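Local atomic coordinates of malonyl CoA-acyl carrier protein transacylase (Burkholderia pseudomallei 1710b, PDB entry 3EZO), a protein that probably catalyses transfer of the malonyl group from malonyl-CoA to the holo acyl carrier protein, releasing free CoA. Residues A78-W83 / G88-I93; Q128-V133 / S215-E220; G137-L142 / K184-A189; V162-F167 / A171-A176; V299-F304 / D310-L315. All blocks are in the same frame, centred on the assembly; numbering follows the deposited sequence.

Contact 1 of 5, residues A78-W83 / G88-I93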
# COMPACT_ATOMS: atom_id res chain seq x y z
N ALA A 78 -9.55 10.69 -0.33
CA ALA A 78 -10.80 11.30 0.11
C ALA A 78 -10.72 11.57 1.58
O ALA A 78 -11.14 12.63 2.05
CB ALA A 78 -12.02 10.37 -0.20
N CYS A 79 -10.19 10.61 2.32
CA CYS A 79 -10.11 10.72 3.76
C CYS A 79 -9.13 11.81 4.18
O CYS A 79 -9.36 12.52 5.18
CB CYS A 79 -9.72 9.39 4.40
SG CYS A 79 -10.98 8.11 4.39
N TYR A 80 -8.07 11.95 3.40
CA TYR A 80 -7.07 13.00 3.64
C TYR A 80 -7.66 14.37 3.39
O TYR A 80 -7.45 15.28 4.19
CB TYR A 80 -5.79 12.80 2.80
CG TYR A 80 -4.68 13.78 3.19
CD1 TYR A 80 -3.98 13.62 4.36
CD2 TYR A 80 -4.39 14.89 2.41
CE1 TYR A 80 -3.00 14.50 4.75
CE2 TYR A 80 -3.39 15.80 2.79
CZ TYR A 80 -2.72 15.59 3.96
OH TYR A 80 -1.73 16.45 4.39
N ARG A 81 -8.39 14.52 2.27
CA ARG A 81 -9.05 15.77 1.96
C ARG A 81 -10.11 16.13 3.05
O ARG A 81 -10.25 17.28 3.40
CB ARG A 81 -9.64 15.74 0.53
CG ARG A 81 -8.65 16.02 -0.60
CD ARG A 81 -9.29 15.95 -1.95
NE ARG A 81 -8.49 16.46 -3.07
CZ ARG A 81 -8.80 16.27 -4.35
NH1 ARG A 81 -9.87 15.56 -4.68
NH2 ARG A 81 -8.06 16.75 -5.33
N ALA A 82 -10.83 15.15 3.59
CA ALA A 82 -11.80 15.38 4.71
C ALA A 82 -11.09 15.86 5.97
O ALA A 82 -11.59 16.72 6.73
CB ALA A 82 -12.56 14.12 5.02
N TRP A 83 -9.93 15.27 6.24
CA TRP A 83 -9.10 15.70 7.36
C TRP A 83 -8.79 17.20 7.22
O TRP A 83 -8.96 17.96 8.15
CB TRP A 83 -7.84 14.84 7.45
CG TRP A 83 -6.80 15.31 8.41
CD1 TRP A 83 -5.73 16.07 8.11
CD2 TRP A 83 -6.71 15.02 9.81
NE1 TRP A 83 -4.95 16.27 9.23
CE2 TRP A 83 -5.55 15.64 10.29
CE3 TRP A 83 -7.51 14.32 10.70
CZ2 TRP A 83 -5.16 15.56 11.61
CZ3 TRP A 83 -7.14 14.24 12.01
CH2 TRP A 83 -5.95 14.86 12.46
N GLY A 88 -7.70 19.76 9.98
CA GLY A 88 -6.60 18.95 10.49
C GLY A 88 -5.26 19.44 9.96
O GLY A 88 -5.16 19.85 8.84
N ALA A 89 -4.24 19.40 10.77
CA ALA A 89 -2.89 19.88 10.37
C ALA A 89 -2.24 18.91 9.38
O ALA A 89 -2.62 17.77 9.27
CB ALA A 89 -2.00 20.02 11.61
N GLN A 90 -1.24 19.40 8.66
CA GLN A 90 -0.44 18.57 7.79
C GLN A 90 0.41 17.65 8.65
O GLN A 90 0.96 18.10 9.65
CB GLN A 90 0.41 19.48 6.92
CG GLN A 90 1.01 18.82 5.69
CD GLN A 90 1.78 19.81 4.85
OE1 GLN A 90 2.83 20.30 5.28
NE2 GLN A 90 1.30 20.07 3.62
N PRO A 91 0.47 16.35 8.34
CA PRO A 91 1.42 15.51 9.04
C PRO A 91 2.85 15.93 8.75
O PRO A 91 3.12 16.65 7.79
CB PRO A 91 1.13 14.12 8.51
CG PRO A 91 0.54 14.37 7.16
CD PRO A 91 -0.25 15.61 7.30
N SER A 92 3.78 15.54 9.62
CA SER A 92 5.17 15.92 9.41
C SER A 92 5.92 14.91 8.52
O SER A 92 6.99 15.22 8.00
CB SER A 92 5.89 16.10 10.73
OG SER A 92 5.62 15.03 11.62
N ILE A 93 5.37 13.71 8.39
CA ILE A 93 5.95 12.66 7.59
C ILE A 93 4.85 11.69 7.19
O ILE A 93 3.92 11.46 7.95
CB ILE A 93 7.14 11.96 8.33
CG1 ILE A 93 7.90 11.00 7.38
CG2 ILE A 93 6.67 11.25 9.57
CD1 ILE A 93 9.35 10.62 7.90
O HOH W 1 -1.21 18.77 3.08
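Trp83, near the end of helix 65-85, is gripped by Gly88 and Ala89 as the chain turns back past it. With chi1 at 170°, CG lies anti to the backbone N and the indole swings from CB out beside the returning loop. Gly88 CA lies over one face of the ring, toward its rim; the nearest ring atom is Trp83 CE2, 3.5 Å from Gly88 CA. This is a CH-pi contact, with Gly88 CA 3.6 Å from the centroid of the five-membered ring of Trp83. At the pyrrole edge Trp83 NE1 donates to Ala89 O at 2.8 Å. The bond is almost straight (177°) and in the ring plane; together with Gly88 CA over the face it holds the ring's orientation. Trp83 CZ2 still lies by Gly88 CA, and beyond it CZ3 turns to Ala312 and Leu313, while Phe13 meets the indole edge-to-face. The main chain joins in through Gly88 N, which donates to Trp83 O at 2.9 Å. One helical turn back, Tyr80 OH touches Pro91 CD at 3.4 Å, at the ring edge. A water 2.7 Å from Tyr80 OH accepts from Gln90 NE2, bridging the two side chains. The whole forms the last, helix-to-strand leg of a long beta-alpha-beta crossover containing several helices, leading from strand 11-15 to its parallel neighbour 93-96 in the alpha/beta core of the acyl transferase (patatin-like) domain.

Contact 2 of 5, residues Q128-V133 / S215-E220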
# COMPACT_ATOMS: atom_id res chain seq x y z
N GLN A 128 -0.33 -6.88 -13.10
CA GLN A 128 -1.16 -8.06 -13.33
C GLN A 128 -0.72 -8.84 -14.58
O GLN A 128 -0.98 -10.02 -14.69
CB GLN A 128 -2.65 -7.65 -13.40
CG GLN A 128 -3.63 -8.80 -13.50
CD GLN A 128 -3.57 -9.72 -12.29
OE1 GLN A 128 -3.53 -10.95 -12.47
NE2 GLN A 128 -3.51 -9.15 -11.05
N THR A 129 -0.07 -8.18 -15.55
CA THR A 129 0.32 -8.83 -16.77
C THR A 129 1.85 -9.00 -16.99
O THR A 129 2.29 -9.31 -18.11
CB THR A 129 -0.28 -8.05 -17.91
OG1 THR A 129 0.26 -6.74 -17.91
CG2 THR A 129 -1.82 -7.99 -17.76
N ALA A 130 2.65 -8.79 -15.95
CA ALA A 130 4.11 -8.88 -16.08
C ALA A 130 4.54 -10.31 -16.43
O ALA A 130 5.42 -10.50 -17.27
CB ALA A 130 4.81 -8.41 -14.82
N VAL A 131 3.90 -11.30 -15.81
CA VAL A 131 4.24 -12.69 -16.05
C VAL A 131 3.01 -13.46 -16.53
O VAL A 131 1.86 -13.06 -16.24
CB VAL A 131 4.87 -13.39 -14.82
CG1 VAL A 131 6.07 -12.59 -14.31
CG2 VAL A 131 3.90 -13.55 -13.73
N PRO A 132 3.24 -14.55 -17.26
CA PRO A 132 2.10 -15.27 -17.77
C PRO A 132 1.19 -15.82 -16.68
O PRO A 132 1.61 -16.08 -15.55
CB PRO A 132 2.72 -16.38 -18.61
CG PRO A 132 4.06 -15.79 -19.07
CD PRO A 132 4.51 -15.08 -17.81
N VAL A 133 -0.08 -15.97 -17.02
CA VAL A 133 -1.10 -16.44 -16.08
C VAL A 133 -0.68 -17.74 -15.42
O VAL A 133 -0.16 -18.65 -16.09
CB VAL A 133 -2.45 -16.66 -16.83
CG1 VAL A 133 -3.53 -17.29 -15.89
CG2 VAL A 133 -2.94 -15.33 -17.44
N SER A 215 7.98 -3.17 -13.66
CA SER A 215 8.88 -2.04 -13.40
C SER A 215 9.27 -1.34 -14.69
O SER A 215 9.31 -0.11 -14.75
CB SER A 215 10.16 -2.49 -12.65
OG SER A 215 9.82 -2.87 -11.34
N ASP A 216 9.54 -2.12 -15.73
CA ASP A 216 9.95 -1.53 -16.99
C ASP A 216 8.84 -0.68 -17.62
O ASP A 216 9.11 0.39 -18.14
CB ASP A 216 10.41 -2.62 -17.97
CG ASP A 216 11.70 -3.29 -17.51
OD1 ASP A 216 12.50 -2.59 -16.86
OD2 ASP A 216 11.88 -4.50 -17.77
N LYS A 217 7.61 -1.17 -17.57
CA LYS A 217 6.46 -0.41 -18.09
C LYS A 217 6.22 0.86 -17.25
O LYS A 217 5.94 1.92 -17.78
CB LYS A 217 5.21 -1.30 -18.07
CG LYS A 217 5.21 -2.43 -19.11
CD LYS A 217 3.97 -3.36 -18.88
CE LYS A 217 4.12 -4.20 -17.53
NZ LYS A 217 3.45 -5.57 -17.36
N LEU A 218 6.37 0.72 -15.93
CA LEU A 218 6.20 1.86 -15.03
C LEU A 218 7.21 2.95 -15.31
O LEU A 218 6.84 4.13 -15.27
CB LEU A 218 6.26 1.47 -13.53
CG LEU A 218 4.93 1.05 -12.92
CD1 LEU A 218 5.11 0.27 -11.55
CD2 LEU A 218 3.98 2.29 -12.76
N ARG A 219 8.45 2.57 -15.62
CA ARG A 219 9.49 3.54 -15.94
C ARG A 219 9.12 4.36 -17.17
O ARG A 219 9.25 5.59 -17.18
CB ARG A 219 10.86 2.87 -16.12
CG ARG A 219 11.95 3.88 -16.25
CD ARG A 219 13.30 3.24 -16.62
NE ARG A 219 13.81 2.35 -15.56
CZ ARG A 219 13.79 1.02 -15.57
NH1 ARG A 219 13.22 0.31 -16.54
NH2 ARG A 219 14.32 0.37 -14.55
N GLU A 220 8.64 3.68 -18.21
CA GLU A 220 8.19 4.36 -19.42
C GLU A 220 7.02 5.28 -19.11
O GLU A 220 7.00 6.45 -19.52
CB GLU A 220 7.75 3.36 -20.49
CG GLU A 220 8.86 2.53 -21.00
CD GLU A 220 8.40 1.42 -21.97
OE1 GLU A 220 7.16 1.12 -22.06
OE2 GLU A 220 9.32 0.84 -22.62
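Lys217 reaches across from helix 212-223 to Thr129 and Ala130, where helix 113-128 has just ended. The arrangement is a lysine at the C-terminal end of a helix, placed where the chain leaves the large alpha/beta subdomain for the small ferredoxin-like one. Along the second segment, Ser215 gives the closest backbone approach, its CA 8.8 Å from that of Ala130, and its carbonyl accepts from Arg219 N at 2.9 Å. Asp216 follows on a different side of the helix, with its carboxylate turned to Lys212 and Arg219. Lys217 makes the crossing. Its CG is anti to the carbonyl carbon, and a bend at chi3 (-70°) turns the last carbons toward the loop, bringing the ammonium across the Thr129 side chain at about a right angle. Lys217 NZ donates to Thr129 OG1 in a weak bond of 3.4 Å, and the methyl of Ala130 stands 4.0 Å from Lys217 NZ. The stronger partner of the ammonium is Ala126 O in the last turn of helix 113-128, and Thr129 OG1 is itself bonded to Gln125 O. A positive charge at this helix end would be favoured by the helix dipole. Leu218 packs against Leu119 and Arg123 of the same helix. Arg219 turns back along its own helix: Arg219 NH1 meets Asp216 OD1 at 3.0 Å in a salt bridge, on the anti side of the carboxylate and only 8° out of the guanidinium plane.

Contact 3 of 5, residues G137-L142 / K184-A189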
# COMPACT_ATOMS: atom_id res chain seq x y z
N GLY A 137 2.46 -16.47 -7.52
CA GLY A 137 1.54 -15.98 -6.51
C GLY A 137 2.23 -15.49 -5.27
O GLY A 137 3.44 -15.20 -5.27
N MET A 138 1.45 -15.43 -4.19
CA MET A 138 1.85 -14.87 -2.92
C MET A 138 1.35 -15.75 -1.76
O MET A 138 0.33 -16.48 -1.90
CB MET A 138 1.24 -13.48 -2.82
CG MET A 138 1.70 -12.51 -3.90
SD MET A 138 1.25 -10.80 -3.52
CE MET A 138 2.66 -10.18 -2.60
N ALA A 139 2.04 -15.67 -0.62
CA ALA A 139 1.60 -16.38 0.58
C ALA A 139 1.93 -15.61 1.83
O ALA A 139 2.90 -14.86 1.88
CB ALA A 139 2.23 -17.79 0.66
N ALA A 140 1.15 -15.85 2.88
CA ALA A 140 1.29 -15.19 4.17
C ALA A 140 1.89 -16.15 5.15
O ALA A 140 1.40 -17.24 5.33
CB ALA A 140 -0.07 -14.68 4.69
N ILE A 141 2.98 -15.73 5.78
CA ILE A 141 3.66 -16.54 6.77
C ILE A 141 3.59 -15.83 8.10
O ILE A 141 4.03 -14.68 8.24
CB ILE A 141 5.14 -16.76 6.43
CG1 ILE A 141 5.30 -17.02 4.92
CG2 ILE A 141 5.69 -17.90 7.33
CD1 ILE A 141 4.77 -18.36 4.42
N LEU A 142 3.04 -16.54 9.08
CA LEU A 142 2.85 -15.99 10.41
C LEU A 142 3.65 -16.79 11.40
O LEU A 142 3.63 -18.02 11.32
CB LEU A 142 1.37 -16.08 10.79
CG LEU A 142 0.44 -14.94 10.41
CD1 LEU A 142 0.26 -14.76 8.91
CD2 LEU A 142 -0.97 -15.17 11.15
N LYS A 184 6.41 -24.92 -1.69
CA LYS A 184 7.52 -25.49 -0.91
C LYS A 184 7.91 -24.60 0.27
O LYS A 184 8.22 -25.10 1.36
CB LYS A 184 8.74 -25.67 -1.82
CG LYS A 184 9.92 -26.35 -1.16
CD LYS A 184 9.59 -27.76 -0.80
CE LYS A 184 10.76 -28.40 -0.08
NZ LYS A 184 11.99 -28.37 -0.96
N ALA A 185 7.86 -23.28 0.08
CA ALA A 185 8.16 -22.36 1.18
C ALA A 185 7.14 -22.51 2.30
O ALA A 185 7.51 -22.53 3.47
CB ALA A 185 8.23 -20.89 0.70
N CYS A 186 5.86 -22.63 1.96
CA CYS A 186 4.84 -22.90 3.01
C CYS A 186 5.12 -24.19 3.80
O CYS A 186 5.07 -24.24 5.03
CB CYS A 186 3.43 -22.90 2.42
SG CYS A 186 2.93 -21.27 1.86
N GLU A 187 5.47 -25.24 3.07
CA GLU A 187 5.78 -26.53 3.67
C GLU A 187 6.99 -26.43 4.61
O GLU A 187 6.92 -26.81 5.78
CB GLU A 187 6.07 -27.47 2.52
CG GLU A 187 6.20 -28.89 2.81
CD GLU A 187 6.71 -29.59 1.55
OE1 GLU A 187 5.99 -29.52 0.52
OE2 GLU A 187 7.86 -30.12 1.60
N ILE A 188 8.07 -25.83 4.12
CA ILE A 188 9.26 -25.59 4.97
C ILE A 188 8.91 -24.72 6.20
O ILE A 188 9.31 -25.04 7.34
CB ILE A 188 10.43 -24.95 4.16
CG1 ILE A 188 10.88 -25.90 3.04
CG2 ILE A 188 11.61 -24.63 5.06
CD1 ILE A 188 12.01 -25.37 2.22
N ALA A 189 8.12 -23.67 5.96
CA ALA A 189 7.77 -22.72 7.02
C ALA A 189 7.06 -23.44 8.16
O ALA A 189 7.39 -23.24 9.34
CB ALA A 189 6.92 -21.62 6.50
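Ala189 N donates to Ala185 O at 2.8 Å, a bond of helix 179-191 that holds Ala189 with its methyl turned to Ile141 on strand 137-142. No hydrogen bond crosses between the two segments; what joins them is apolar contact. Strand and helix run nearly parallel, 9° apart in direction, with their axes 9.7 Å from each other. Ala139 and Ile141, two places apart on the strand, both point their CB atoms at the helix. Cys186 has its sulfur anti to the carbonyl carbon (chi1 -68°), which carries SG out from the helix to the strand. Cys186 SG lies 3.7 Å from Ala139 CB, while the tip of the isoleucine, Ile141 CD1, approaches the same sulfur more loosely at 4.3 Å. The other branch of the isoleucine serves the next turn of the helix, where Ile141 CG2 meets Ala189 CB at 4.0 Å. Ile141 thus straddles the helix surface, one branch to Cys186 and one to Ala189. Ala197 of the adjoining strand 196-199 also touches Ile141, Cys186 and Ala189. Helix 179-191 lies here against one face of the antiparallel sheet, as in a ferredoxin-like fold. With all four touching residues buried and small methyls opposite a thiol, the chemistry implies a join held by shape and exclusion of water, while the polar backbone is satisfied within helix and sheet.

Contact 4 of 5, residues V162-F167 / A171-A176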
# COMPACT_ATOMS: atom_id res chain seq x y z
N VAL A 162 11.36 -17.82 -5.12
CA VAL A 162 10.43 -17.37 -4.09
C VAL A 162 11.19 -16.50 -3.14
O VAL A 162 12.37 -16.79 -2.79
CB VAL A 162 9.71 -18.58 -3.35
CG1 VAL A 162 10.73 -19.60 -2.80
CG2 VAL A 162 8.77 -18.09 -2.29
N GLU A 163 10.56 -15.41 -2.73
CA GLU A 163 11.23 -14.34 -1.98
C GLU A 163 10.33 -13.77 -0.90
O GLU A 163 9.12 -13.83 -1.04
CB GLU A 163 11.62 -13.18 -2.92
CG GLU A 163 12.68 -13.55 -3.97
CD GLU A 163 12.70 -12.59 -5.17
OE1 GLU A 163 11.82 -11.69 -5.28
OE2 GLU A 163 13.63 -12.75 -6.00
N ALA A 164 10.92 -13.20 0.15
CA ALA A 164 10.16 -12.51 1.19
C ALA A 164 9.95 -11.06 0.72
O ALA A 164 10.92 -10.33 0.50
CB ALA A 164 10.85 -12.59 2.52
N VAL A 165 8.71 -10.67 0.47
CA VAL A 165 8.43 -9.44 -0.30
C VAL A 165 7.62 -8.35 0.42
O VAL A 165 7.56 -7.25 -0.08
CB VAL A 165 7.79 -9.76 -1.69
CG1 VAL A 165 8.64 -10.78 -2.49
CG2 VAL A 165 6.30 -10.23 -1.58
N ASN A 166 6.95 -8.68 1.53
CA ASN A 166 6.30 -7.68 2.42
C ASN A 166 6.67 -7.97 3.86
O ASN A 166 6.25 -9.00 4.42
CB ASN A 166 4.77 -7.75 2.38
CG ASN A 166 4.15 -7.23 1.08
OD1 ASN A 166 4.81 -6.89 0.08
ND2 ASN A 166 2.85 -7.19 1.09
N PHE A 167 7.42 -7.06 4.46
CA PHE A 167 7.70 -7.10 5.87
C PHE A 167 6.74 -6.16 6.61
O PHE A 167 6.99 -4.97 6.72
CB PHE A 167 9.18 -6.72 6.09
CG PHE A 167 10.13 -7.62 5.36
CD1 PHE A 167 10.39 -8.89 5.83
CD2 PHE A 167 10.73 -7.22 4.18
CE1 PHE A 167 11.28 -9.73 5.13
CE2 PHE A 167 11.61 -8.05 3.50
CZ PHE A 167 11.88 -9.28 3.97
N ALA A 171 6.91 -11.10 12.86
CA ALA A 171 6.27 -12.37 12.73
C ALA A 171 5.14 -12.35 11.72
O ALA A 171 4.29 -13.24 11.69
CB ALA A 171 5.78 -12.91 14.13
N GLN A 172 5.16 -11.36 10.83
CA GLN A 172 4.16 -11.27 9.79
C GLN A 172 4.82 -10.86 8.44
O GLN A 172 5.22 -9.70 8.25
CB GLN A 172 3.10 -10.29 10.26
CG GLN A 172 2.04 -10.04 9.31
CD GLN A 172 0.77 -9.41 9.97
OE1 GLN A 172 0.62 -9.34 11.21
NE2 GLN A 172 -0.13 -8.93 9.12
N VAL A 173 4.97 -11.85 7.55
CA VAL A 173 5.73 -11.69 6.32
C VAL A 173 4.98 -12.31 5.17
O VAL A 173 4.46 -13.42 5.28
CB VAL A 173 7.17 -12.28 6.44
CG1 VAL A 173 7.96 -12.07 5.16
CG2 VAL A 173 7.88 -11.70 7.67
N VAL A 174 4.88 -11.58 4.07
CA VAL A 174 4.34 -12.11 2.85
C VAL A 174 5.47 -12.46 1.91
O VAL A 174 6.39 -11.67 1.70
CB VAL A 174 3.35 -11.11 2.19
CG1 VAL A 174 2.85 -11.58 0.81
CG2 VAL A 174 2.11 -10.77 3.19
N ILE A 175 5.37 -13.63 1.28
CA ILE A 175 6.34 -14.07 0.26
C ILE A 175 5.66 -14.15 -1.09
O ILE A 175 4.44 -14.16 -1.17
CB ILE A 175 6.93 -15.47 0.65
CG1 ILE A 175 5.86 -16.58 0.58
CG2 ILE A 175 7.51 -15.39 2.08
CD1 ILE A 175 6.42 -18.08 0.73
N ALA A 176 6.47 -14.19 -2.14
CA ALA A 176 5.99 -14.14 -3.51
C ALA A 176 7.01 -14.77 -4.43
O ALA A 176 8.21 -14.72 -4.17
CB ALA A 176 5.71 -12.69 -3.94
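Val165 and Asn166 both sit opposite Val174, making a classic beta bulge in the hairpin of strands 162-169 and 172-176. Here the packing is tight. Val174 O takes two donors, Val165 N at 2.8 Å and Asn166 N at 3.0 Å, the first in the carbonyl plane and the second tilted from it by 20°. The bulge turns Val165 out of the regular alternation and presses Val165 CG2 onto the methyl Ala176 CB at 3.5 Å, closer than usual for two carbons. Asn166 and Val174 lie side by side pointing the same way, with Asn166 CB 3.7 Å from Val174 CB. Other pairs fit less closely: Ala164 CB stands 4.4 Å from Ile175 CG2, and Phe167 CD1 keeps 4.1 Å from Val173 CG1. Looser still is partly exposed Glu163, whose carboxylate turns away to Ser209, OE2 bonded to its OG. Val165 also touches His207, a predicted catalytic residue, so the bulge probably shapes one wall of the active-site cleft. On the face that carries Ile175, Phe167 and Val173, Ile175 packs against helix 179-191, where Val162 also touches it, Phe167 and Val173 meet helix 146-156, and strand 136-142 pairs with the far edge of strand 172-176.

Contact 5 of 5, residues V299-F304 / D310-L315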
# COMPACT_ATOMS: atom_id res chain seq x y z
N VAL A 299 1.28 5.88 19.27
CA VAL A 299 -0.12 6.08 19.57
C VAL A 299 -0.89 6.19 18.28
O VAL A 299 -0.68 7.10 17.49
CB VAL A 299 -0.36 7.34 20.42
CG1 VAL A 299 -1.88 7.59 20.58
CG2 VAL A 299 0.35 7.22 21.80
N GLY A 300 -1.82 5.27 18.10
CA GLY A 300 -2.52 5.14 16.81
C GLY A 300 -3.86 5.82 16.78
O GLY A 300 -4.50 5.97 17.80
N ALA A 301 -4.27 6.29 15.62
CA ALA A 301 -5.68 6.61 15.37
C ALA A 301 -5.98 6.28 13.92
O ALA A 301 -5.11 5.76 13.18
CB ALA A 301 -5.99 8.08 15.68
N SER A 302 -7.20 6.54 13.49
CA SER A 302 -7.53 6.31 12.09
C SER A 302 -8.56 7.27 11.62
O SER A 302 -9.39 7.74 12.41
CB SER A 302 -8.00 4.90 11.87
OG SER A 302 -7.12 4.01 12.53
N VAL A 303 -8.44 7.64 10.35
CA VAL A 303 -9.43 8.46 9.71
C VAL A 303 -10.08 7.65 8.60
O VAL A 303 -9.46 7.43 7.54
CB VAL A 303 -8.80 9.72 9.16
CG1 VAL A 303 -9.87 10.59 8.51
CG2 VAL A 303 -8.02 10.44 10.30
N PHE A 304 -11.31 7.20 8.86
CA PHE A 304 -12.10 6.45 7.86
C PHE A 304 -13.60 6.82 7.83
O PHE A 304 -14.36 6.32 6.99
CB PHE A 304 -11.93 4.94 8.10
CG PHE A 304 -12.36 4.50 9.44
CD1 PHE A 304 -13.70 4.23 9.69
CD2 PHE A 304 -11.43 4.34 10.45
CE1 PHE A 304 -14.12 3.82 10.95
CE2 PHE A 304 -11.85 3.92 11.72
CZ PHE A 304 -13.21 3.67 11.95
N ASP A 310 -12.82 12.87 13.95
CA ASP A 310 -12.83 13.68 15.20
C ASP A 310 -11.96 13.14 16.31
O ASP A 310 -11.26 13.90 16.97
CB ASP A 310 -14.26 13.90 15.71
CG ASP A 310 -15.01 14.87 14.87
OD1 ASP A 310 -14.33 15.61 14.12
OD2 ASP A 310 -16.26 14.85 14.89
N GLU A 311 -11.98 11.84 16.53
CA GLU A 311 -11.04 11.27 17.50
C GLU A 311 -9.58 11.45 17.09
O GLU A 311 -8.71 11.57 17.94
CB GLU A 311 -11.35 9.77 17.72
CG GLU A 311 -12.54 9.53 18.63
CD GLU A 311 -12.38 10.18 20.03
OE1 GLU A 311 -11.43 9.82 20.78
OE2 GLU A 311 -13.19 11.07 20.37
N ALA A 312 -9.31 11.43 15.79
CA ALA A 312 -7.94 11.63 15.31
C ALA A 312 -7.54 13.10 15.50
O ALA A 312 -6.43 13.39 15.93
CB ALA A 312 -7.82 11.20 13.86
N LEU A 313 -8.45 14.02 15.19
CA LEU A 313 -8.23 15.44 15.53
C LEU A 313 -7.74 15.64 16.96
O LEU A 313 -6.85 16.47 17.20
CB LEU A 313 -9.50 16.29 15.27
CG LEU A 313 -9.87 16.59 13.81
CD1 LEU A 313 -11.26 17.28 13.67
CD2 LEU A 313 -8.78 17.41 13.13
N LYS A 314 -8.26 14.86 17.91
CA LYS A 314 -7.83 14.96 19.35
C LYS A 314 -6.36 14.54 19.50
O LYS A 314 -5.52 15.30 20.00
CB LYS A 314 -8.71 14.04 20.22
CG LYS A 314 -9.34 14.65 21.44
CD LYS A 314 -9.99 13.56 22.31
CE LYS A 314 -10.13 14.03 23.77
NZ LYS A 314 -10.89 13.05 24.62
N LEU A 315 -6.04 13.34 19.03
CA LEU A 315 -4.71 12.76 19.23
C LEU A 315 -3.62 13.62 18.61
O LEU A 315 -3.86 14.30 17.62
CB LEU A 315 -4.64 11.33 18.67
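Ala312 and Ala301 set the spacing between helix 306-314 and the edge strand 299-303, and a branch of Val303 makes the closest touch. Ala312 projects its CB at the strand and fits between the two side chains there: Ala301 CB is 4.0 Å away from Ala312 CB, and Val303 CG2 approaches the same methyl at 3.6 Å. Ala301 also points directly across, so methyl meets methyl. Val303 starts off more to the side, and its torsion makes up the difference: CG1 is anti to the backbone N (chi1 -179°), leaving CG2 as the branch that leans on the helix. Alanine opposite alanine lets the backbones come near, with CA atoms of Ala301 and Ala312 5.5 Å apart and the element axes 7.3 Å apart at their closest. The strand and helix run at 144°, roughly antiparallel, as expected where a chain leaves a strand, turns, and folds back over it. No hydrogen bond links the two segments; the join is plain apolar packing. Strand 299-303 is the outermost of the parallel sheet in this chain and bonds to strand 277-281, while helix 306-314 closes over it next to Trp83 of helix 65-85.

How the contacts relate
Contacts 1 and 5 form one cluster, with centres 11 Å apart: Gly88 CA is 3.8 Å from Leu313 CD2, and the last helix packs on the side of the parallel sheet that helix 65-85 covers. Contacts 3 and 4 make a second cluster in the antiparallel sheet, centres 8 Å apart, where Ile141 N lies 2.8 Å from Val173 O in a probable hydrogen bond. Contact 2 stands at the entrance to that subdomain, its centre 20 Å from that of contact 4. The predicted catalytic pair lies nearest contact 4: side chain to side chain, Val165 is about 4 Å and Ala130 of contact 2 about 11 Å from His207, and Asn166 about 6 Å from Ser98.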